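Local coordinates for UDP-N-acetylglucosamine 2-epimerase (Methanocaldococcus jannaschii, PDB 4NES), which probably catalyses the reversible epimerisation at C-2 that interconverts UDP-N-acetylglucosamine and UDP-N-acetylmannosamine, at residues 203-208 / 272-277; 189-194 / 264-269; 290-295 / 300-305. All coordinates share one frame; numbering follows the deposited sequence.

From the N terminus, the chain first passes helix 186-195 and strand 201-205, the opening segments of contacts 2 and 1. It returns about 70 residues later: strand 263-266 and the loop after it close contact 2, and helix 271-280 then closes contact 1. The two contacts thus cross along the chain, and they touch in space where Phe-191 lies against Glu-273. Contact 3 follows in series, closing the short turn between helix 289-298 and strand 302-304. It meets contact 1 through Leu-305 and Val-291. All three contacts reach the same six-stranded parallel sheet, and each has residues that touch the bound UDP.

Contact 1: 203-208 / 272-277. With UDP (uridine-5'-diphosphate), chain C; UD1 (uridine-diphosphate-N-acetylglucosamine), chain B.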
loop_
_atom_site.group_PDB
_atom_site.type_symbol
_atom_site.label_atom_id
_atom_site.label_comp_id
_atom_site.label_asym_id
_atom_site.label_seq_id
_atom_site.Cartn_x
_atom_site.Cartn_y
_atom_site.Cartn_z
ATOM N N LEU A 203 -13.506 10.400 -31.968
ATOM C CA LEU A 203 -14.029 9.544 -30.912
ATOM C C LEU A 203 -13.584 10.066 -29.549
ATOM O O LEU A 203 -12.398 10.335 -29.339
ATOM C CB LEU A 203 -13.512 8.118 -31.113
ATOM C CG LEU A 203 -13.995 7.043 -30.137
ATOM C CD1 LEU A 203 -15.500 6.796 -30.242
ATOM C CD2 LEU A 203 -13.226 5.761 -30.368
ATOM N N LEU A 204 -14.528 10.204 -28.621
ATOM C CA LEU A 204 -14.236 10.743 -27.300
ATOM C C LEU A 204 -14.623 9.786 -26.175
ATOM O O LEU A 204 -15.720 9.231 -26.184
ATOM C CB LEU A 204 -14.993 12.064 -27.117
ATOM C CG LEU A 204 -14.981 12.736 -25.741
ATOM C CD1 LEU A 204 -13.597 13.240 -25.368
ATOM C CD2 LEU A 204 -16.006 13.879 -25.715
ATOM N N THR A 205 -13.720 9.596 -25.212
ATOM C CA THR A 205 -14.086 9.016 -23.917
ATOM C C THR A 205 -13.466 9.864 -22.819
ATOM O O THR A 205 -12.394 10.419 -23.005
ATOM C CB THR A 205 -13.665 7.524 -23.731
ATOM O OG1 THR A 205 -12.253 7.429 -23.482
ATOM C CG2 THR A 205 -14.079 6.654 -24.923
ATOM N N LEU A 206 -14.142 9.967 -21.680
ATOM C CA LEU A 206 -13.664 10.798 -20.587
ATOM C C LEU A 206 -14.203 10.248 -19.284
ATOM O O LEU A 206 -15.423 10.196 -19.107
ATOM C CB LEU A 206 -14.164 12.242 -20.761
ATOM C CG LEU A 206 -13.524 13.280 -19.834
ATOM C CD1 LEU A 206 -12.156 13.668 -20.372
ATOM C CD2 LEU A 206 -14.409 14.509 -19.686
ATOM N N HIS A 207 -13.322 9.868 -18.360
ATOM C CA HIS A 207 -13.786 9.359 -17.064
ATOM C C HIS A 207 -12.820 9.475 -15.880
ATOM O O HIS A 207 -13.148 9.005 -14.793
ATOM C CB HIS A 207 -14.270 7.901 -17.178
ATOM C CG HIS A 207 -13.167 6.885 -17.242
ATOM N ND1 HIS A 207 -12.549 6.519 -18.414
ATOM C CD2 HIS A 207 -12.582 6.146 -16.259
ATOM C CE1 HIS A 207 -11.630 5.604 -18.160
ATOM N NE2 HIS A 207 -11.628 5.362 -16.861
ATOM N N ARG A 208 -11.638 10.058 -16.067
ATOM C CA ARG A 208 -10.702 10.190 -14.936
ATOM C C ARG A 208 -11.383 10.959 -13.819
ATOM O O ARG A 208 -12.044 11.970 -14.075
ATOM C CB ARG A 208 -9.431 10.944 -15.335
ATOM C CG ARG A 208 -8.516 10.226 -16.324
ATOM C CD ARG A 208 -7.458 9.352 -15.658
ATOM N NE ARG A 208 -7.998 8.198 -14.946
ATOM C CZ ARG A 208 -8.385 7.067 -15.520
ATOM N NH1 ARG A 208 -8.340 6.926 -16.843
ATOM N NH2 ARG A 208 -8.843 6.076 -14.762
ATOM N N LEU A 272 -15.472 -5.337 -29.217
ATOM C CA LEU A 272 -15.428 -5.466 -30.671
ATOM C C LEU A 272 -15.969 -4.209 -31.341
ATOM O O LEU A 272 -15.383 -3.675 -32.297
ATOM C CB LEU A 272 -16.221 -6.691 -31.129
ATOM C CG LEU A 272 -15.747 -8.018 -30.556
ATOM C CD1 LEU A 272 -16.668 -9.135 -31.040
ATOM C CD2 LEU A 272 -14.310 -8.303 -30.957
ATOM N N GLU A 273 -17.094 -3.736 -30.824
ATOM C CA GLU A 273 -17.705 -2.515 -31.306
ATOM C C GLU A 273 -16.771 -1.317 -31.109
ATOM O O GLU A 273 -16.606 -0.487 -32.007
ATOM C CB GLU A 273 -19.039 -2.297 -30.585
ATOM C CG GLU A 273 -20.134 -3.292 -30.997
ATOM C CD GLU A 273 -20.018 -4.640 -30.313
ATOM O OE1 GLU A 273 -19.265 -4.773 -29.321
ATOM O OE2 GLU A 273 -20.691 -5.585 -30.774
ATOM N N PHE A 274 -16.151 -1.233 -29.934
ATOM C CA PHE A 274 -15.297 -0.087 -29.653
ATOM C C PHE A 274 -14.032 -0.084 -30.507
ATOM O O PHE A 274 -13.589 0.974 -30.956
ATOM C CB PHE A 274 -14.960 0.024 -28.164
ATOM C CG PHE A 274 -14.494 1.390 -27.782
ATOM C CD1 PHE A 274 -15.392 2.442 -27.746
ATOM C CD2 PHE A 274 -13.157 1.638 -27.508
ATOM C CE1 PHE A 274 -14.972 3.725 -27.423
ATOM C CE2 PHE A 274 -12.737 2.920 -27.174
ATOM C CZ PHE A 274 -13.651 3.957 -27.142
ATOM N N LEU A 275 -13.448 -1.258 -30.740
ATOM C CA LEU A 275 -12.284 -1.349 -31.617
ATOM C C LEU A 275 -12.604 -0.817 -33.005
ATOM O O LEU A 275 -11.793 -0.132 -33.617
ATOM C CB LEU A 275 -11.808 -2.797 -31.742
ATOM C CG LEU A 275 -11.034 -3.350 -30.551
ATOM C CD1 LEU A 275 -10.818 -4.838 -30.779
ATOM C CD2 LEU A 275 -9.695 -2.638 -30.384
HETATM N N MSE A 276 -13.799 -1.117 -33.501
HETATM C CA MSE A 276 -14.216 -0.573 -34.781
HETATM C C MSE A 276 -14.344 0.948 -34.756
HETATM O O MSE A 276 -13.929 1.631 -35.694
HETATM C CB MSE A 276 -15.530 -1.221 -35.222
HETATM C CG MSE A 276 -15.380 -2.657 -35.696
HETATM SE SE MSE A 276 -14.188 -2.812 -37.231
HETATM C CE MSE A 276 -15.193 -1.721 -38.492
ATOM N N LEU A 277 -14.903 1.485 -33.680
ATOM C CA LEU A 277 -14.974 2.932 -33.555
ATOM C C LEU A 277 -13.577 3.554 -33.500
ATOM O O LEU A 277 -13.331 4.582 -34.118
ATOM C CB LEU A 277 -15.785 3.331 -32.325
ATOM C CG LEU A 277 -17.286 3.050 -32.414
ATOM C CD1 LEU A 277 -17.907 3.284 -31.057
ATOM C CD2 LEU A 277 -17.949 3.938 -33.471
HETATM N N1 UDP C . -13.693 0.257 -24.154
HETATM C C2 UDP C . -14.729 -0.486 -24.609
HETATM N N3 UDP C . -15.922 0.102 -24.848
HETATM C C4 UDP C . -16.132 1.421 -24.645
HETATM C C5 UDP C . -15.083 2.222 -24.172
HETATM C C6 UDP C . -13.859 1.592 -23.924
HETATM O O2 UDP C . -14.590 -1.695 -24.810
HETATM O O4 UDP C . -17.383 1.975 -24.900
HETATM C "C1'" UDP C . -12.382 -0.334 -23.830
HETATM C "C2'" UDP C . -11.224 0.152 -24.527
HETATM O "O2'" UDP C . -11.137 -0.427 -25.810
HETATM C "C3'" UDP C . -10.119 -0.191 -23.622
HETATM C "C4'" UDP C . -10.727 -0.169 -22.299
HETATM O "O4'" UDP C . -12.109 0.015 -22.475
HETATM O "O3'" UDP C . -9.561 -1.455 -23.854
HETATM C "C5'" UDP C . -10.249 0.950 -21.437
HETATM O "O5'" UDP C . -10.950 1.012 -20.219
HETATM P PA UDP C . -11.231 2.377 -19.464
HETATM O O1A UDP C . -12.603 2.284 -18.832
HETATM O O2A UDP C . -11.121 3.523 -20.447
HETATM O O3A UDP C . -10.196 2.507 -18.281
HETATM P PB UDP C . -8.669 2.849 -18.187
HETATM O O1B UDP C . -7.915 2.182 -19.327
HETATM O O2B UDP C . -8.506 4.347 -18.193
HETATM O O3B UDP C . -8.299 2.276 -16.847
HETATM C "C1'" UD1 B . -12.569 2.614 -12.101
HETATM C "C2'" UD1 B . -11.106 2.718 -11.795
HETATM C "C3'" UD1 B . -10.381 3.361 -12.876
HETATM C "C4'" UD1 B . -10.616 2.739 -14.185
HETATM C "C5'" UD1 B . -12.093 2.578 -14.437
HETATM C "C6'" UD1 B . -12.379 1.777 -15.651
HETATM C "C7'" UD1 B . -10.602 2.943 -9.289
HETATM C "C8'" UD1 B . -10.420 3.879 -8.132
HETATM N "N2'" UD1 B . -10.910 3.536 -10.570
HETATM O "O1'" UD1 B . -13.096 3.887 -12.218
HETATM O "O3'" UD1 B . -8.973 3.346 -12.579
HETATM O "O4'" UD1 B . -10.042 3.514 -15.225
HETATM O "O5'" UD1 B . -12.722 1.895 -13.357
HETATM O "O6'" UD1 B . -13.535 2.129 -16.316
HETATM O "O7'" UD1 B . -10.496 1.723 -9.140
HETATM N N1 UD1 B . -20.705 2.823 -12.172
HETATM C C2 UD1 B . -21.792 2.249 -12.689
HETATM N N3 UD1 B . -21.759 0.981 -13.094
HETATM C C4 UD1 B . -20.645 0.246 -12.981
HETATM C C5 UD1 B . -19.494 0.812 -12.450
HETATM C C6 UD1 B . -19.544 2.136 -12.045
HETATM O O2 UD1 B . -22.825 2.878 -12.808
HETATM O O4 UD1 B . -20.633 -1.053 -13.399
HETATM C C1B UD1 B . -20.717 4.238 -11.733
HETATM C C2B UD1 B . -21.205 4.451 -10.357
HETATM O "O2'" UD1 B . -21.914 5.664 -10.291
HETATM C C3B UD1 B . -19.988 4.548 -9.585
HETATM C C4B UD1 B . -19.088 5.274 -10.516
HETATM O O4B UD1 B . -19.408 4.807 -11.812
HETATM O O3B UD1 B . -20.127 5.200 -8.346
HETATM C C5B UD1 B . -17.649 5.019 -10.244
HETATM O O5B UD1 B . -17.284 3.665 -10.170
HETATM P PA UD1 B . -15.881 3.258 -9.643
HETATM O O1A UD1 B . -15.735 3.751 -8.237
HETATM O O2A UD1 B . -15.746 1.774 -9.746
HETATM O O3A UD1 B . -14.795 4.011 -10.479
HETATM P PB UD1 B . -14.640 4.168 -12.059
HETATM O O1B UD1 B . -14.864 5.606 -12.394
HETATM O O2B UD1 B . -15.481 3.159 -12.792
#
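Leu-203 on strand 201-205 packs against Phe-274 and Leu-277 of helix 271-280, joining a central strand of the parallel sheet in one Rossmann-like half of this GT-B fold to a helix on its face. The short strand and helix axes approach to 10.7 Å, with 128° between their directions. From Leu-203 the branch ending in CD2 does most of the touching. It sits 3.7 Å from CZ of Phe-274. The same methyl is 4.0 Å from CB of Leu-277, and the two leucine side chains cross at about a right angle. Two residues further on, the methyl CG2 of Thr-205 comes within 3.5 Å of the same Phe-274 CZ, while its OG1 is hydrogen-bonded to Thr-286. The CB bond of Phe-274 points neither at the strand nor away from it, but with CG anti to the backbone N (chi1 -161°) the ring reaches in between strand and nucleotide. Uracil of UDP lies over one face of that ring, its C5 3.4 Å above the plane near the ring centre, so a single aromatic group serves both the apolar interior and the base.

Past the strand, the chain turns toward the phosphates. His-207, the probable active-site residue, has its ring stacked with that of His-241, and its backbone N, like that of Arg-208, is bound by the carboxylate of Asp-287. Arg-208 occupies the N-cap of the next helix, and its bent side chain joins the two ligands: NH1 donates to UDP O2B (2.9 Å) and NH2 to O4' of the UD1 sugar (2.9 Å), with Glu-129 as a salt-bridge partner. That O4' takes a second, nearly straight bond (171°) from His-207 NE2, 2.9 Å away in the plane of the imidazole.

Contact 2: 189-194 / 264-269. With UDP (uridine-5'-diphosphate), chain C.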
loop_
_atom_site.group_PDB
_atom_site.type_symbol
_atom_site.label_atom_id
_atom_site.label_comp_id
_atom_site.label_asym_id
_atom_site.label_seq_id
_atom_site.Cartn_x
_atom_site.Cartn_y
_atom_site.Cartn_z
ATOM N N ARG A 189 -20.301 -4.970 -37.598
ATOM C CA ARG A 189 -20.345 -4.030 -38.711
ATOM C C ARG A 189 -21.672 -3.278 -38.750
ATOM O O ARG A 189 -21.705 -2.075 -39.017
ATOM C CB ARG A 189 -20.145 -4.789 -40.024
ATOM C CG ARG A 189 -20.199 -3.937 -41.279
ATOM C CD ARG A 189 -18.803 -3.648 -41.811
ATOM N NE ARG A 189 -18.455 -2.235 -41.707
ATOM C CZ ARG A 189 -17.271 -1.730 -42.038
ATOM N NH1 ARG A 189 -16.313 -2.524 -42.495
ATOM N NH2 ARG A 189 -17.043 -0.432 -41.909
ATOM N N ALA A 190 -22.762 -3.984 -38.467
ATOM C CA ALA A 190 -24.085 -3.367 -38.449
ATOM C C ALA A 190 -24.207 -2.320 -37.340
ATOM O O ALA A 190 -24.773 -1.241 -37.557
ATOM C CB ALA A 190 -25.170 -4.436 -38.334
ATOM N N PHE A 191 -23.669 -2.621 -36.163
ATOM C CA PHE A 191 -23.640 -1.640 -35.090
ATOM C C PHE A 191 -22.887 -0.398 -35.543
ATOM O O PHE A 191 -23.373 0.730 -35.395
ATOM C CB PHE A 191 -22.945 -2.200 -33.847
ATOM C CG PHE A 191 -22.359 -1.124 -32.958
ATOM C CD1 PHE A 191 -23.149 -0.484 -32.020
ATOM C CD2 PHE A 191 -21.027 -0.736 -33.088
ATOM C CE1 PHE A 191 -22.621 0.512 -31.208
ATOM C CE2 PHE A 191 -20.500 0.271 -32.297
ATOM C CZ PHE A 191 -21.298 0.889 -31.357
ATOM N N PHE A 192 -21.689 -0.612 -36.083
ATOM C CA PHE A 192 -20.834 0.492 -36.507
ATOM C C PHE A 192 -21.569 1.380 -37.498
ATOM O O PHE A 192 -21.580 2.599 -37.351
ATOM C CB PHE A 192 -19.538 -0.031 -37.129
ATOM C CG PHE A 192 -18.649 1.055 -37.662
ATOM C CD1 PHE A 192 -17.760 1.715 -36.826
ATOM C CD2 PHE A 192 -18.711 1.430 -38.996
ATOM C CE1 PHE A 192 -16.947 2.725 -37.318
ATOM C CE2 PHE A 192 -17.903 2.436 -39.489
ATOM C CZ PHE A 192 -17.016 3.083 -38.650
ATOM N N ASN A 193 -22.195 0.770 -38.500
ATOM C CA ASN A 193 -22.932 1.524 -39.506
ATOM C C ASN A 193 -24.157 2.239 -38.944
ATOM O O ASN A 193 -24.592 3.244 -39.500
ATOM C CB ASN A 193 -23.329 0.624 -40.683
ATOM C CG ASN A 193 -22.138 0.186 -41.507
ATOM O OD1 ASN A 193 -21.101 0.851 -41.524
ATOM N ND2 ASN A 193 -22.280 -0.943 -42.200
ATOM N N SER A 194 -24.710 1.732 -37.844
ATOM C CA SER A 194 -25.856 2.372 -37.202
ATOM C C SER A 194 -25.432 3.639 -36.464
ATOM O O SER A 194 -26.187 4.612 -36.396
ATOM C CB SER A 194 -26.555 1.412 -36.233
ATOM O OG SER A 194 -25.809 1.223 -35.036
ATOM N N LYS A 264 -22.715 12.758 -30.908
ATOM C CA LYS A 264 -23.525 11.562 -30.726
ATOM C C LYS A 264 -23.095 10.859 -29.449
ATOM O O LYS A 264 -21.981 10.341 -29.357
ATOM C CB LYS A 264 -23.411 10.616 -31.922
ATOM C CG LYS A 264 -24.248 9.342 -31.770
ATOM C CD LYS A 264 -24.905 8.930 -33.078
ATOM C CE LYS A 264 -25.685 7.632 -32.927
ATOM N NZ LYS A 264 -26.831 7.746 -31.981
ATOM N N ILE A 265 -23.976 10.864 -28.453
ATOM C CA ILE A 265 -23.696 10.217 -27.184
ATOM C C ILE A 265 -24.175 8.785 -27.247
ATOM O O ILE A 265 -25.330 8.518 -27.591
ATOM C CB ILE A 265 -24.403 10.921 -26.015
ATOM C CG1 ILE A 265 -24.046 12.411 -25.994
ATOM C CG2 ILE A 265 -24.027 10.262 -24.696
ATOM C CD1 ILE A 265 -24.718 13.186 -24.867
ATOM N N ILE A 266 -23.283 7.857 -26.930
ATOM C CA ILE A 266 -23.649 6.446 -26.884
ATOM C C ILE A 266 -23.296 5.864 -25.523
ATOM O O ILE A 266 -22.327 6.292 -24.883
ATOM C CB ILE A 266 -23.007 5.626 -28.046
ATOM C CG1 ILE A 266 -21.486 5.552 -27.905
ATOM C CG2 ILE A 266 -23.394 6.223 -29.397
ATOM C CD1 ILE A 266 -20.827 4.669 -28.961
ATOM N N GLU A 267 -24.112 4.925 -25.064
ATOM C CA GLU A 267 -23.804 4.158 -23.870
ATOM C C GLU A 267 -22.555 3.334 -24.158
ATOM O O GLU A 267 -22.257 3.041 -25.328
ATOM C CB GLU A 267 -24.956 3.211 -23.535
ATOM C CG GLU A 267 -26.306 3.871 -23.355
ATOM C CD GLU A 267 -27.405 2.845 -23.125
ATOM O OE1 GLU A 267 -27.341 2.120 -22.107
ATOM O OE2 GLU A 267 -28.325 2.758 -23.968
ATOM N N PRO A 268 -21.822 2.947 -23.103
ATOM C CA PRO A 268 -20.640 2.099 -23.266
ATOM C C PRO A 268 -20.949 0.874 -24.128
ATOM O O PRO A 268 -22.003 0.245 -23.963
ATOM C CB PRO A 268 -20.314 1.690 -21.829
ATOM C CG PRO A 268 -20.753 2.865 -21.018
ATOM C CD PRO A 268 -22.020 3.345 -21.694
ATOM N N VAL A 269 -20.039 0.550 -25.042
ATOM C CA VAL A 269 -20.224 -0.586 -25.951
ATOM C C VAL A 269 -19.198 -1.683 -25.702
ATOM O O VAL A 269 -18.227 -1.497 -24.968
ATOM C CB VAL A 269 -20.159 -0.148 -27.431
ATOM C CG1 VAL A 269 -21.246 0.876 -27.731
ATOM C CG2 VAL A 269 -18.772 0.405 -27.761
HETATM N N1 UDP C . -13.693 0.257 -24.154
HETATM C C2 UDP C . -14.729 -0.486 -24.609
HETATM N N3 UDP C . -15.922 0.102 -24.848
HETATM C C4 UDP C . -16.132 1.421 -24.645
HETATM C C5 UDP C . -15.083 2.222 -24.172
HETATM C C6 UDP C . -13.859 1.592 -23.924
HETATM O O2 UDP C . -14.590 -1.695 -24.810
HETATM O O4 UDP C . -17.383 1.975 -24.900
HETATM C "C1'" UDP C . -12.382 -0.334 -23.830
HETATM C "C2'" UDP C . -11.224 0.152 -24.527
HETATM O "O2'" UDP C . -11.137 -0.427 -25.810
HETATM C "C3'" UDP C . -10.119 -0.191 -23.622
HETATM C "C4'" UDP C . -10.727 -0.169 -22.299
HETATM O "O4'" UDP C . -12.109 0.015 -22.475
HETATM O "O3'" UDP C . -9.561 -1.455 -23.854
HETATM C "C5'" UDP C . -10.249 0.950 -21.437
HETATM O "O5'" UDP C . -10.950 1.012 -20.219
HETATM P PA UDP C . -11.231 2.377 -19.464
HETATM O O1A UDP C . -12.603 2.284 -18.832
HETATM O O2A UDP C . -11.121 3.523 -20.447
HETATM O O3A UDP C . -10.196 2.507 -18.281
HETATM P PB UDP C . -8.669 2.849 -18.187
HETATM O O1B UDP C . -7.915 2.182 -19.327
HETATM O O2B UDP C . -8.506 4.347 -18.193
HETATM O O3B UDP C . -8.299 2.276 -16.847
#
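Val-269 O accepts a hydrogen bond from N3 of the UDP uracil at 2.8 Å, and the same residue's side chain faces Phe-191 of helix 186-195. The backbone N of Val-269 completes the pairing by donating to UDP O4 over 3.0 Å, close to straight at 167°. Acceptor and donor of one residue therefore match the donor and acceptor on this edge of uracil and fix the rotation of the base in its plane. The two methyls of Val-269 divide the work. CG2 lies 3.5 Å from UDP O4, whereas CG1 is 3.6 Å from CZ of Phe-191 and touches CE1 as well, meeting the ring at a slant.

Phe-191 points from its helix toward the loop after strand 263-266. Its CG is anti to the backbone N (chi1 155°), which carries the far end of the ring out to Val-269. Ile-266, the last residue of the strand, adds a longer contact: its CD1 is 4.5 Å from Phe-191 CZ, at the ring edge and near the ring plane. Glu-273 of helix 271-280 also packs on Phe-191, Leu-277 of that helix meets Ile-266, and Phe-274 borders Val-269. The phenyl ring thus backs a loop whose main chain recognises the base, an arrangement characteristic of the nucleotide-binding Rossmann-like domain of GT-B enzymes, with the loop at the C-terminal end of a parallel strand.

Contact 3: 290-295 / 300-305; sequences GVQEEA and VPCITL. With UDP (uridine-5'-diphosphate), chain C.
Ala-295 points from helix 289-298 at strand 302-304, and the end of Gln-292 reaches over to it. On this tight side, CB of Ala-295 lies 3.7 Å from CB of Cys-302, while Val-300 N donates to Ala-295 O at 3.0 Å, closing the turn. CG of Gln-292 comes to 3.4 Å from Thr-304 OG1, the two side chains crossing at about a right angle. With SG anti to its N (chi1 -169°), Cys-302 lies 4.1 Å from Gln-292 CA.

The amide of Gln-292 is held at both ends, OE1 by Thr-309 and NE2 by Ser-288 O, and Thr-304 OG1 pairs with Asn-320. Trimming this glutamine to an alanine would probably leave Thr-309 and Ser-288 O without these mates and open a gap beside Thr-304.

Val-291, by contrast, barely meets the strand segment, and beyond it the helix serves the nucleotide. Gly-290 N donates to UDP O1B at 2.8 Å, so the helix N terminus would favour the negative phosphate. The extended chain of Glu-294 carries its carboxylate to the ribose, O2' on OE1 and O3' on OE2, each at 2.7 Å; Tyr-271 also binds OE2.

Strand 302-304 runs between strands 283-286 and 320-322. The helix is the crossover of the beta-alpha-beta unit from 283-286 to 302-304; Ile-303 points away from it and packs on helix 327-338 across the sheet.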
loop_
_atom_site.group_PDB
_atom_site.type_symbol
_atom_site.label_atom_id
_atom_site.label_comp_id
_atom_site.label_asym_id
_atom_site.label_seq_id
_atom_site.Cartn_x
_atom_site.Cartn_y
_atom_site.Cartn_z
ATOM N N GLY A 290 -6.104 2.761 -21.394
ATOM C CA GLY A 290 -6.155 1.774 -22.454
ATOM C C GLY A 290 -6.388 2.372 -23.831
ATOM O O GLY A 290 -5.818 1.891 -24.809
ATOM N N VAL A 291 -7.210 3.415 -23.920
ATOM C CA VAL A 291 -7.493 4.007 -25.227
ATOM C C VAL A 291 -6.242 4.687 -25.797
ATOM O O VAL A 291 -6.014 4.636 -27.001
ATOM C CB VAL A 291 -8.699 4.951 -25.180
ATOM C CG1 VAL A 291 -8.900 5.654 -26.510
ATOM C CG2 VAL A 291 -9.953 4.176 -24.802
ATOM N N GLN A 292 -5.414 5.291 -24.947
ATOM C CA GLN A 292 -4.148 5.863 -25.418
ATOM C C GLN A 292 -3.298 4.788 -26.088
ATOM O O GLN A 292 -2.692 5.020 -27.139
ATOM C CB GLN A 292 -3.348 6.460 -24.257
ATOM C CG GLN A 292 -3.898 7.754 -23.697
ATOM C CD GLN A 292 -3.091 8.190 -22.500
ATOM O OE1 GLN A 292 -1.948 8.616 -22.635
ATOM N NE2 GLN A 292 -3.678 8.069 -21.311
ATOM N N GLU A 293 -3.245 3.612 -25.475
ATOM C CA GLU A 293 -2.486 2.499 -26.030
ATOM C C GLU A 293 -3.080 1.992 -27.337
ATOM O O GLU A 293 -2.360 1.799 -28.315
ATOM C CB GLU A 293 -2.394 1.370 -25.001
ATOM C CG GLU A 293 -1.509 1.751 -23.820
ATOM C CD GLU A 293 -1.792 0.956 -22.560
ATOM O OE1 GLU A 293 -2.818 0.250 -22.505
ATOM O OE2 GLU A 293 -0.981 1.060 -21.614
ATOM N N GLU A 294 -4.393 1.781 -27.355
ATOM C CA GLU A 294 -5.061 1.306 -28.560
ATOM C C GLU A 294 -4.948 2.277 -29.724
ATOM O O GLU A 294 -4.743 1.855 -30.857
ATOM C CB GLU A 294 -6.518 0.960 -28.257
ATOM C CG GLU A 294 -6.591 -0.249 -27.342
ATOM C CD GLU A 294 -7.937 -0.460 -26.708
ATOM O OE1 GLU A 294 -8.767 0.478 -26.689
ATOM O OE2 GLU A 294 -8.160 -1.574 -26.197
ATOM N N ALA A 295 -5.075 3.573 -29.447
ATOM C CA ALA A 295 -4.922 4.585 -30.489
ATOM C C ALA A 295 -3.538 4.443 -31.119
ATOM O O ALA A 295 -3.389 4.461 -32.343
ATOM C CB ALA A 295 -5.116 5.979 -29.907
ATOM N N VAL A 300 -3.953 5.616 -35.011
ATOM C CA VAL A 300 -4.911 6.705 -35.056
ATOM C C VAL A 300 -4.410 7.762 -34.095
ATOM O O VAL A 300 -4.163 7.459 -32.937
ATOM C CB VAL A 300 -6.317 6.213 -34.629
ATOM C CG1 VAL A 300 -7.319 7.346 -34.646
ATOM C CG2 VAL A 300 -6.787 5.077 -35.545
ATOM N N PRO A 301 -4.226 9.004 -34.569
ATOM C CA PRO A 301 -3.695 10.041 -33.678
ATOM C C PRO A 301 -4.551 10.239 -32.428
ATOM O O PRO A 301 -5.784 10.182 -32.482
ATOM C CB PRO A 301 -3.735 11.307 -34.547
ATOM C CG PRO A 301 -3.770 10.811 -35.946
ATOM C CD PRO A 301 -4.532 9.526 -35.910
ATOM N N CYS A 302 -3.882 10.474 -31.306
ATOM C CA CYS A 302 -4.550 10.589 -30.023
ATOM C C CYS A 302 -4.268 11.948 -29.385
ATOM O O CYS A 302 -3.153 12.482 -29.485
ATOM C CB CYS A 302 -4.078 9.461 -29.099
ATOM S SG CYS A 302 -5.045 9.290 -27.577
ATOM N N ILE A 303 -5.288 12.517 -28.751
ATOM C CA ILE A 303 -5.120 13.710 -27.933
ATOM C C ILE A 303 -5.608 13.368 -26.538
ATOM O O ILE A 303 -6.763 12.964 -26.355
ATOM C CB ILE A 303 -5.899 14.902 -28.503
ATOM C CG1 ILE A 303 -5.276 15.349 -29.820
ATOM C CG2 ILE A 303 -5.917 16.057 -27.498
ATOM C CD1 ILE A 303 -6.150 16.300 -30.608
ATOM N N THR A 304 -4.718 13.511 -25.561
ATOM C CA THR A 304 -5.015 13.087 -24.197
ATOM C C THR A 304 -5.376 14.288 -23.331
ATOM O O THR A 304 -4.591 15.237 -23.191
ATOM C CB THR A 304 -3.858 12.276 -23.582
ATOM O OG1 THR A 304 -3.655 11.092 -24.361
ATOM C CG2 THR A 304 -4.197 11.853 -22.165
ATOM N N LEU A 305 -6.579 14.248 -22.769
ATOM C CA LEU A 305 -7.124 15.356 -21.987
ATOM C C LEU A 305 -6.663 15.256 -20.530
ATOM O O LEU A 305 -7.478 15.198 -19.602
ATOM C CB LEU A 305 -8.655 15.344 -22.101
ATOM C CG LEU A 305 -9.199 15.384 -23.539
ATOM C CD1 LEU A 305 -10.632 14.866 -23.596
ATOM C CD2 LEU A 305 -9.125 16.786 -24.115
HETATM N N1 UDP C . -13.693 0.257 -24.154
HETATM C C2 UDP C . -14.729 -0.486 -24.609
HETATM N N3 UDP C . -15.922 0.102 -24.848
HETATM C C4 UDP C . -16.132 1.421 -24.645
HETATM C C5 UDP C . -15.083 2.222 -24.172
HETATM C C6 UDP C . -13.859 1.592 -23.924
HETATM O O2 UDP C . -14.590 -1.695 -24.810
HETATM O O4 UDP C . -17.383 1.975 -24.900
HETATM C "C1'" UDP C . -12.382 -0.334 -23.830
HETATM C "C2'" UDP C . -11.224 0.152 -24.527
HETATM O "O2'" UDP C . -11.137 -0.427 -25.810
HETATM C "C3'" UDP C . -10.119 -0.191 -23.622
HETATM C "C4'" UDP C . -10.727 -0.169 -22.299
HETATM O "O4'" UDP C . -12.109 0.015 -22.475
HETATM O "O3'" UDP C . -9.561 -1.455 -23.854
HETATM C "C5'" UDP C . -10.249 0.950 -21.437
HETATM O "O5'" UDP C . -10.950 1.012 -20.219
HETATM P PA UDP C . -11.231 2.377 -19.464
HETATM O O1A UDP C . -12.603 2.284 -18.832
HETATM O O2A UDP C . -11.121 3.523 -20.447
HETATM O O3A UDP C . -10.196 2.507 -18.281
HETATM P PB UDP C . -8.669 2.849 -18.187
HETATM O O1B UDP C . -7.915 2.182 -19.327
HETATM O O2B UDP C . -8.506 4.347 -18.193
HETATM O O3B UDP C . -8.299 2.276 -16.847
#